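Local coordinates for protein cell division GTPase FtsZ, diverged (Clostridium botulinum C, PDB 3V3T) that belongs to the tubulin/FtsZ family, as a diverged relative of the cell division protein FtsZ with a tubulin-like fold, at residues 109-114 with 121-126; 128-133 with 295-300; 256-261 with 271-276. The protein carries 1 engineered substitution. One frame throughout, in Å; residues are numbered along the deposited sequence.

Contact 1 of 3, residues 109-114 with 121-126; sequences PILGLA and KHFGFV
The beta-alpha-beta unit made of strand 91-97, helix 101-117 and strand 122-129 closes here, where L111 and A114 of the helix meet F123 and F125 of the strand. L111 reaches the strand with both branches of its fork. Its CD1 lies 3.8 Å from CB of F123, and its CD2 lies 4.1 Å from CB of F125. L111 and F123 lie alongside each other, pointing opposite ways, and L111 stands roughly perpendicular to F125.

The helix axis runs 9.7 Å from the strand axis and nearly antiparallel to it, at 167°. This is the usual geometry of a helix laid on a parallel sheet in a Rossmann-like domain, as in the GTPase domain of this family. One turn on from L111, A114 takes the end of the F123 ring. The A114 CB is 3.7 Å from CE1 of F123, and the A114 O is 3.6 Å from CZ of the same ring. F123 has CG anti to its carbonyl carbon (chi1 -67°), which turns the ring out from the strand toward the helix, so that its far end meets A114. I159 also touches L111, F123 and F125, and V92 and F94 of the adjacent strand touch F123.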
loop_
_atom_site.group_PDB
_atom_site.type_symbol
_atom_site.label_atom_id
_atom_site.label_comp_id
_atom_site.label_asym_id
_atom_site.label_seq_id
_atom_site.Cartn_x
_atom_site.Cartn_y
_atom_site.Cartn_z
ATOM N N PRO A 109 -13.683 8.452 2.325
ATOM C CA PRO A 109 -14.708 8.525 3.369
ATOM C C PRO A 109 -14.794 7.239 4.181
ATOM O O PRO A 109 -14.845 7.300 5.409
ATOM C CB PRO A 109 -16.013 8.747 2.587
ATOM C CG PRO A 109 -15.597 9.250 1.252
ATOM C CD PRO A 109 -14.230 8.677 0.976
ATOM N N ILE A 110 -14.811 6.089 3.518
ATOM C CA ILE A 110 -14.947 4.827 4.250
ATOM C C ILE A 110 -13.797 4.612 5.220
ATOM O O ILE A 110 -14.002 4.204 6.361
ATOM C CB ILE A 110 -15.093 3.615 3.319
ATOM C CG1 ILE A 110 -16.364 3.749 2.490
ATOM C CG2 ILE A 110 -15.226 2.352 4.122
ATOM C CD1 ILE A 110 -16.762 2.468 1.815
ATOM N N LEU A 111 -12.585 4.919 4.776
ATOM C CA LEU A 111 -11.419 4.841 5.652
ATOM C C LEU A 111 -11.528 5.851 6.811
ATOM O O LEU A 111 -11.345 5.494 7.971
ATOM C CB LEU A 111 -10.155 5.048 4.831
ATOM C CG LEU A 111 -8.781 5.333 5.421
ATOM C CD1 LEU A 111 -8.469 4.403 6.557
ATOM C CD2 LEU A 111 -7.780 5.139 4.293
ATOM N N GLY A 112 -11.859 7.101 6.507
ATOM C CA GLY A 112 -12.021 8.092 7.558
ATOM C C GLY A 112 -13.107 7.701 8.560
ATOM O O GLY A 112 -12.951 7.873 9.767
ATOM N N LEU A 113 -14.212 7.169 8.052
ATOM C CA LEU A 113 -15.327 6.776 8.892
ATOM C C LEU A 113 -15.010 5.548 9.747
ATOM O O LEU A 113 -15.385 5.495 10.926
ATOM C CB LEU A 113 -16.572 6.538 8.040
ATOM C CG LEU A 113 -17.815 6.064 8.786
ATOM C CD1 LEU A 113 -18.154 7.023 9.905
ATOM C CD2 LEU A 113 -18.980 5.948 7.824
ATOM N N ALA A 114 -14.318 4.570 9.162
ATOM C CA ALA A 114 -13.928 3.363 9.896
ATOM C C ALA A 114 -12.935 3.681 11.005
ATOM O O ALA A 114 -13.040 3.152 12.110
ATOM C CB ALA A 114 -13.339 2.307 8.945
ATOM N N LYS A 121 -8.491 -0.424 16.168
ATOM C CA LYS A 121 -7.900 -1.124 15.030
ATOM C C LYS A 121 -6.874 -0.244 14.324
ATOM O O LYS A 121 -6.928 0.984 14.415
ATOM C CB LYS A 121 -8.976 -1.586 14.032
ATOM C CG LYS A 121 -9.964 -2.596 14.613
ATOM C CD LYS A 121 -10.871 -3.179 13.533
ATOM C CE LYS A 121 -11.989 -4.043 14.127
ATOM N NZ LYS A 121 -11.486 -5.247 14.859
ATOM N N HIS A 122 -5.930 -0.879 13.636
ATOM C CA HIS A 122 -4.981 -0.150 12.808
ATOM C C HIS A 122 -5.435 -0.132 11.357
ATOM O O HIS A 122 -5.901 -1.143 10.828
ATOM C CB HIS A 122 -3.569 -0.730 12.878
ATOM C CG HIS A 122 -2.607 -0.012 11.986
ATOM N ND1 HIS A 122 -2.043 1.197 12.327
ATOM C CD2 HIS A 122 -2.170 -0.293 10.735
ATOM C CE1 HIS A 122 -1.274 1.615 11.337
ATOM N NE2 HIS A 122 -1.334 0.730 10.360
ATOM N N PHE A 123 -5.322 1.034 10.726
ATOM C CA PHE A 123 -5.748 1.193 9.339
ATOM C C PHE A 123 -4.608 1.574 8.429
ATOM O O PHE A 123 -3.733 2.361 8.793
ATOM C CB PHE A 123 -6.890 2.204 9.204
ATOM C CG PHE A 123 -8.164 1.743 9.836
ATOM C CD1 PHE A 123 -9.062 0.972 9.127
ATOM C CD2 PHE A 123 -8.446 2.046 11.150
ATOM C CE1 PHE A 123 -10.225 0.530 9.715
ATOM C CE2 PHE A 123 -9.608 1.607 11.739
ATOM C CZ PHE A 123 -10.499 0.847 11.015
ATOM N N GLY A 124 -4.633 1.003 7.232
ATOM C CA GLY A 124 -3.650 1.330 6.228
ATOM C C GLY A 124 -4.305 1.555 4.883
ATOM O O GLY A 124 -5.485 1.264 4.669
ATOM N N PHE A 125 -3.510 2.081 3.967
ATOM C CA PHE A 125 -3.983 2.449 2.652
ATOM C C PHE A 125 -2.904 2.127 1.636
ATOM O O PHE A 125 -1.761 2.588 1.766
ATOM C CB PHE A 125 -4.276 3.944 2.603
ATOM C CG PHE A 125 -4.629 4.447 1.218
ATOM C CD1 PHE A 125 -5.758 3.972 0.566
ATOM C CD2 PHE A 125 -3.846 5.402 0.588
ATOM C CE1 PHE A 125 -6.095 4.418 -0.699
ATOM C CE2 PHE A 125 -4.170 5.866 -0.673
ATOM C CZ PHE A 125 -5.296 5.376 -1.326
ATOM N N VAL A 126 -3.258 1.313 0.643
ATOM C CA VAL A 126 -2.397 1.109 -0.509
ATOM C C VAL A 126 -3.012 1.893 -1.658
ATOM O O VAL A 126 -4.093 1.561 -2.123
ATOM C CB VAL A 126 -2.327 -0.366 -0.895
ATOM C CG1 VAL A 126 -1.407 -0.568 -2.105
ATOM C CG2 VAL A 126 -1.861 -1.194 0.282
#

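Contact 2 of 3, residues 128-133 with 295-300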
loop_
_atom_site.group_PDB
_atom_site.type_symbol
_atom_site.label_atom_id
_atom_site.label_comp_id
_atom_site.label_asym_id
_atom_site.label_seq_id
_atom_site.Cartn_x
_atom_site.Cartn_y
_atom_site.Cartn_z
ATOM N N VAL A 128 -2.379 3.545 -5.652
ATOM C CA VAL A 128 -1.580 3.610 -6.860
ATOM C C VAL A 128 -1.754 4.949 -7.569
ATOM O O VAL A 128 -2.862 5.317 -7.948
ATOM C CB VAL A 128 -1.942 2.473 -7.841
ATOM C CG1 VAL A 128 -0.954 2.457 -9.009
ATOM C CG2 VAL A 128 -1.929 1.123 -7.128
ATOM N N LEU A 129 -0.653 5.677 -7.739
ATOM C CA LEU A 129 -0.659 6.906 -8.524
ATOM C C LEU A 129 -0.646 6.572 -10.017
ATOM O O LEU A 129 -0.051 5.583 -10.430
ATOM C CB LEU A 129 0.563 7.757 -8.183
ATOM C CG LEU A 129 0.738 8.222 -6.739
ATOM C CD1 LEU A 129 2.153 8.781 -6.545
ATOM C CD2 LEU A 129 -0.298 9.276 -6.391
ATOM N N PRO A 130 -1.310 7.398 -10.833
ATOM C CA PRO A 130 -1.417 7.149 -12.275
ATOM C C PRO A 130 -0.139 7.515 -13.032
ATOM O O PRO A 130 0.605 8.371 -12.564
ATOM C CB PRO A 130 -2.552 8.093 -12.695
ATOM C CG PRO A 130 -2.457 9.234 -11.719
ATOM C CD PRO A 130 -2.009 8.629 -10.415
ATOM N N LYS A 131 0.104 6.882 -14.182
ATOM C CA LYS A 131 1.211 7.261 -15.058
ATOM C C LYS A 131 1.058 8.711 -15.507
ATOM O O LYS A 131 -0.071 9.212 -15.656
ATOM C CB LYS A 131 1.212 6.422 -16.336
ATOM C CG LYS A 131 1.496 4.952 -16.216
ATOM C CD LYS A 131 1.344 4.315 -17.606
ATOM C CE LYS A 131 1.681 2.833 -17.604
ATOM N NZ LYS A 131 3.120 2.622 -17.247
ATOM N N ALA A 132 2.190 9.361 -15.773
ATOM C CA ALA A 132 2.222 10.700 -16.378
ATOM C C ALA A 132 1.441 10.833 -17.686
ATOM O O ALA A 132 0.994 11.928 -18.040
ATOM C CB ALA A 132 3.671 11.152 -16.603
ATOM N N THR A 133 1.290 9.735 -18.420
ATOM C CA THR A 133 0.602 9.789 -19.703
ATOM C C THR A 133 -0.917 9.787 -19.570
ATOM O O THR A 133 -1.620 10.104 -20.518
ATOM C CB THR A 133 1.011 8.627 -20.631
ATOM O OG1 THR A 133 0.803 7.373 -19.965
ATOM C CG2 THR A 133 2.476 8.758 -21.048
ATOM N N GLN A 295 2.535 15.749 -5.625
ATOM C CA GLN A 295 2.263 17.096 -6.114
ATOM C C GLN A 295 2.710 17.305 -7.559
ATOM O O GLN A 295 2.258 18.240 -8.217
ATOM C CB GLN A 295 2.878 18.148 -5.190
ATOM C CG GLN A 295 2.128 18.295 -3.865
ATOM C CD GLN A 295 2.867 19.160 -2.846
ATOM O OE1 GLN A 295 2.894 18.851 -1.648
ATOM N NE2 GLN A 295 3.463 20.252 -3.318
ATOM N N MET A 296 3.587 16.440 -8.059
ATOM C CA MET A 296 4.012 16.552 -9.450
ATOM C C MET A 296 2.816 16.408 -10.386
ATOM O O MET A 296 2.793 16.977 -11.474
ATOM C CB MET A 296 5.066 15.500 -9.789
ATOM C CG MET A 296 6.363 15.659 -9.021
ATOM S SD MET A 296 7.725 14.780 -9.803
ATOM C CE MET A 296 8.191 15.976 -11.065
ATOM N N MET A 297 1.816 15.645 -9.958
ATOM C CA MET A 297 0.620 15.476 -10.774
ATOM C C MET A 297 -0.013 16.825 -11.126
ATOM O O MET A 297 -0.625 16.970 -12.184
ATOM C CB MET A 297 -0.384 14.558 -10.085
ATOM C CG MET A 297 0.078 13.118 -9.977
ATOM S SD MET A 297 -1.198 12.035 -9.294
ATOM C CE MET A 297 -1.569 12.819 -7.728
ATOM N N ASN A 298 0.147 17.816 -10.253
ATOM C CA ASN A 298 -0.350 19.158 -10.544
ATOM C C ASN A 298 0.309 19.752 -11.779
ATOM O O ASN A 298 -0.343 20.423 -12.579
ATOM C CB ASN A 298 -0.174 20.087 -9.345
ATOM C CG ASN A 298 -1.222 19.853 -8.286
ATOM O OD1 ASN A 298 -2.416 19.923 -8.564
ATOM N ND2 ASN A 298 -0.784 19.538 -7.067
ATOM N N GLU A 299 1.600 19.487 -11.940
ATOM C CA GLU A 299 2.319 19.963 -13.115
ATOM C C GLU A 299 1.808 19.276 -14.384
ATOM O O GLU A 299 1.774 19.881 -15.452
ATOM C CB GLU A 299 3.823 19.740 -12.953
ATOM C CG GLU A 299 4.674 20.582 -13.889
ATOM C CD GLU A 299 6.083 20.792 -13.362
ATOM O OE1 GLU A 299 6.465 20.105 -12.385
ATOM O OE2 GLU A 299 6.805 21.650 -13.917
ATOM N N ILE A 300 1.419 18.008 -14.265
ATOM C CA ILE A 300 0.861 17.279 -15.395
ATOM C C ILE A 300 -0.481 17.878 -15.786
ATOM O O ILE A 300 -0.771 18.088 -16.964
ATOM C CB ILE A 300 0.631 15.797 -15.052
ATOM C CG1 ILE A 300 1.917 15.147 -14.523
ATOM C CG2 ILE A 300 0.064 15.064 -16.258
ATOM C CD1 ILE A 300 3.068 15.205 -15.492
#
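M297 of helix 291-306 is the main bump of this contact, and the hollow it fills lies between L129 and P130, at the end of strand 122-129. The CB of M297 does not point straight at the strand end, but the side chain reaches across. CG stands anti to the carbonyl carbon (chi1 -68°) and chi2 is extended. The chain then bends at chi3 (-56°), which brings the methyl CE to L129, 4.0 Å from its CD2. The sulfur SD sits off the CD-CG edge of the P130 ring, 3.7 Å from CD and 3.9 Å from CG. It also lies 4.1 Å from CD2 of L129. M297 stands roughly perpendicular to the proline side chain.

A second, shallower fit lies one helical turn on. I300 directs its CB toward the loop and faces A132 with two methyl groups side by side. Its CG2 comes within 3.7 Å of the A132 O, and its CD1 lies 4.2 Å from CB of A132. Helix 136-152 borders the same place: H139 touches both M297 and I300, I143 touches M297, and A142 touches P130. The last modelled helix, 291-306, thus packs against the loop that leaves a central strand of the sheet, joining parts of the chain far apart in sequence.

No hydrogen bond or salt bridge links the two segments. The helix is held here by apolar and sulfur contacts, so the fit of shape probably sets its position; a weak bond between the T133 O and NZ of K304, further along the helix, is a polar link nearby.

Contact 3 of 3, residues 256-261 with 271-276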
loop_
_atom_site.group_PDB
_atom_site.type_symbol
_atom_site.label_atom_id
_atom_site.label_comp_id
_atom_site.label_asym_id
_atom_site.label_seq_id
_atom_site.Cartn_x
_atom_site.Cartn_y
_atom_site.Cartn_z
ATOM N N VAL A 256 25.291 -8.472 6.814
ATOM C CA VAL A 256 25.455 -7.248 6.042
ATOM C C VAL A 256 25.836 -6.084 6.939
ATOM O O VAL A 256 25.728 -6.165 8.159
ATOM C CB VAL A 256 24.187 -6.891 5.247
ATOM C CG1 VAL A 256 23.821 -8.027 4.304
ATOM C CG2 VAL A 256 23.031 -6.571 6.196
ATOM N N ASP A 257 26.290 -5.004 6.321
ATOM C CA ASP A 257 26.628 -3.792 7.042
ATOM C C ASP A 257 25.370 -2.943 7.178
ATOM O O ASP A 257 24.951 -2.273 6.235
ATOM C CB ASP A 257 27.707 -3.025 6.279
ATOM C CG ASP A 257 28.000 -1.667 6.883
ATOM O OD1 ASP A 257 27.570 -1.420 8.027
ATOM O OD2 ASP A 257 28.679 -0.853 6.219
ATOM N N VAL A 258 24.768 -2.971 8.357
ATOM C CA VAL A 258 23.500 -2.285 8.579
ATOM C C VAL A 258 23.635 -0.769 8.487
ATOM O O VAL A 258 22.681 -0.078 8.139
ATOM C CB VAL A 258 22.894 -2.676 9.930
ATOM C CG1 VAL A 258 21.970 -1.592 10.426
ATOM C CG2 VAL A 258 22.159 -4.000 9.804
ATOM N N GLU A 259 24.820 -0.246 8.784
ATOM C CA GLU A 259 25.033 1.195 8.682
ATOM C C GLU A 259 25.028 1.676 7.227
ATOM O O GLU A 259 24.652 2.810 6.944
ATOM C CB GLU A 259 26.325 1.627 9.384
ATOM C CG GLU A 259 26.248 3.040 9.949
ATOM C CD GLU A 259 25.142 3.191 10.992
ATOM O OE1 GLU A 259 24.815 2.192 11.676
ATOM O OE2 GLU A 259 24.598 4.310 11.125
ATOM N N ALA A 260 25.445 0.814 6.306
ATOM C CA ALA A 260 25.433 1.164 4.891
ATOM C C ALA A 260 24.018 1.143 4.309
ATOM O O ALA A 260 23.716 1.878 3.377
ATOM C CB ALA A 260 26.357 0.240 4.099
ATOM N N ILE A 261 23.152 0.292 4.850
ATOM C CA ILE A 261 21.772 0.236 4.392
ATOM C C ILE A 261 21.056 1.500 4.820
ATOM O O ILE A 261 20.330 2.100 4.038
ATOM C CB ILE A 261 21.019 -0.986 4.967
ATOM C CG1 ILE A 261 21.603 -2.289 4.410
ATOM C CG2 ILE A 261 19.503 -0.879 4.690
ATOM C CD1 ILE A 261 20.977 -3.529 4.985
ATOM N N THR A 271 15.717 -0.482 14.745
ATOM C CA THR A 271 15.910 -1.510 13.727
ATOM C C THR A 271 15.663 -2.905 14.299
ATOM O O THR A 271 16.055 -3.193 15.425
ATOM C CB THR A 271 17.350 -1.464 13.171
ATOM O OG1 THR A 271 17.600 -0.171 12.608
ATOM C CG2 THR A 271 17.533 -2.514 12.105
ATOM N N PHE A 272 14.996 -3.752 13.521
ATOM C CA PHE A 272 14.907 -5.175 13.812
ATOM C C PHE A 272 15.651 -5.882 12.688
ATOM O O PHE A 272 15.300 -5.720 11.516
ATOM C CB PHE A 272 13.448 -5.664 13.826
ATOM C CG PHE A 272 12.481 -4.717 14.487
ATOM C CD1 PHE A 272 12.566 -4.446 15.832
ATOM C CD2 PHE A 272 11.481 -4.113 13.758
ATOM C CE1 PHE A 272 11.680 -3.579 16.433
ATOM C CE2 PHE A 272 10.591 -3.247 14.352
ATOM C CZ PHE A 272 10.692 -2.980 15.696
ATOM N N LYS A 273 16.673 -6.657 13.034
ATOM C CA LYS A 273 17.455 -7.372 12.029
ATOM C C LYS A 273 17.299 -8.884 12.157
ATOM O O LYS A 273 17.111 -9.426 13.261
ATOM C CB LYS A 273 18.941 -6.998 12.098
ATOM C CG LYS A 273 19.798 -7.725 11.058
ATOM C CD LYS A 273 21.294 -7.485 11.237
ATOM C CE LYS A 273 22.097 -8.281 10.196
ATOM N NZ LYS A 273 23.561 -7.983 10.181
ATOM N N GLY A 274 17.384 -9.561 11.017
ATOM C CA GLY A 274 17.290 -11.002 10.989
ATOM C C GLY A 274 17.853 -11.574 9.709
ATOM O O GLY A 274 18.391 -10.849 8.871
ATOM N N TYR A 275 17.721 -12.887 9.562
ATOM C CA TYR A 275 18.197 -13.576 8.372
ATOM C C TYR A 275 17.110 -14.454 7.768
ATOM O O TYR A 275 16.132 -14.804 8.431
ATOM C CB TYR A 275 19.445 -14.400 8.709
ATOM C CG TYR A 275 20.542 -13.543 9.292
ATOM C CD1 TYR A 275 21.419 -12.840 8.468
ATOM C CD2 TYR A 275 20.682 -13.408 10.667
ATOM C CE1 TYR A 275 22.415 -12.033 9.001
ATOM C CE2 TYR A 275 21.677 -12.609 11.211
ATOM C CZ TYR A 275 22.539 -11.923 10.374
ATOM O OH TYR A 275 23.525 -11.135 10.924
ATOM N N ASN A 276 17.279 -14.791 6.498
ATOM C CA ASN A 276 16.440 -15.791 5.870
ATOM C C ASN A 276 17.234 -16.465 4.775
ATOM O O ASN A 276 18.333 -16.032 4.452
ATOM C CB ASN A 276 15.151 -15.181 5.320
ATOM C CG ASN A 276 15.376 -14.388 4.055
ATOM O OD1 ASN A 276 15.095 -14.863 2.953
ATOM N ND2 ASN A 276 15.888 -13.174 4.203
#
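Segment 256-261 turns from a loop into the first turn of helix 258-265, and segment 271-276 is mostly extended, in strand 270-275. The backbones stay well apart. V258 and K273 are the nearer matched pair, with CA atoms 8.6 Å apart, and the CA atoms of V256 and Y275 are 9.9 Å apart. D257 is the N-cap of the helix. Its OD1 accepts a weak bond from the backbone N of E259, at 3.1 Å and bent to 131°.

K273 spans the gap. Its CG is anti to the backbone N (chi1 -180°) and the chain stays extended out to the amine. Along the way its CD passes 3.9 Å from CG2 of V258, the two side chains crossing at a slant. At the tip, NZ gives a weak, long bond to the V256 O, at 3.5 Å. The same NZ has a second weak bond within its own segment, 3.2 Å to the Y275 OH. The amine is thus held loosely between a loop carbonyl and a tyrosine hydroxyl.

The contact lies in the beta-alpha-beta unit of strand 247-252, helix 258-265 and strand 270-275, in the TubZ-like C-terminal region. Strand 270-275 is the outermost strand on this side of the sheet within the chain. I250 of strand 247-252 touches V258, and I224 of helix 224-233 touches V256.

How the contacts relate
Contact 1 is fully buried; contact 2 is mostly so, with A132 and I300 partly exposed. Both use strand 122-129. Contact 1 packs a helix along the strand, and contact 2 follows at its end, with centres about 23 Å apart. Contact 3 lies at the surface, about 31 Å from contact 1 and about 34 Å from contact 2 between centres. It uses an edge strand of the same sheet, contact 1 an inner one. Contacts 1 and 3 each close a local beta-alpha-beta unit, whereas contact 2 spans 161 residues and encloses contact 3 in sequence. Apolar packing holds contacts 1 and 2, with a methionine sulfur in contact 2; contact 3 adds weak polar bonds from a lysine.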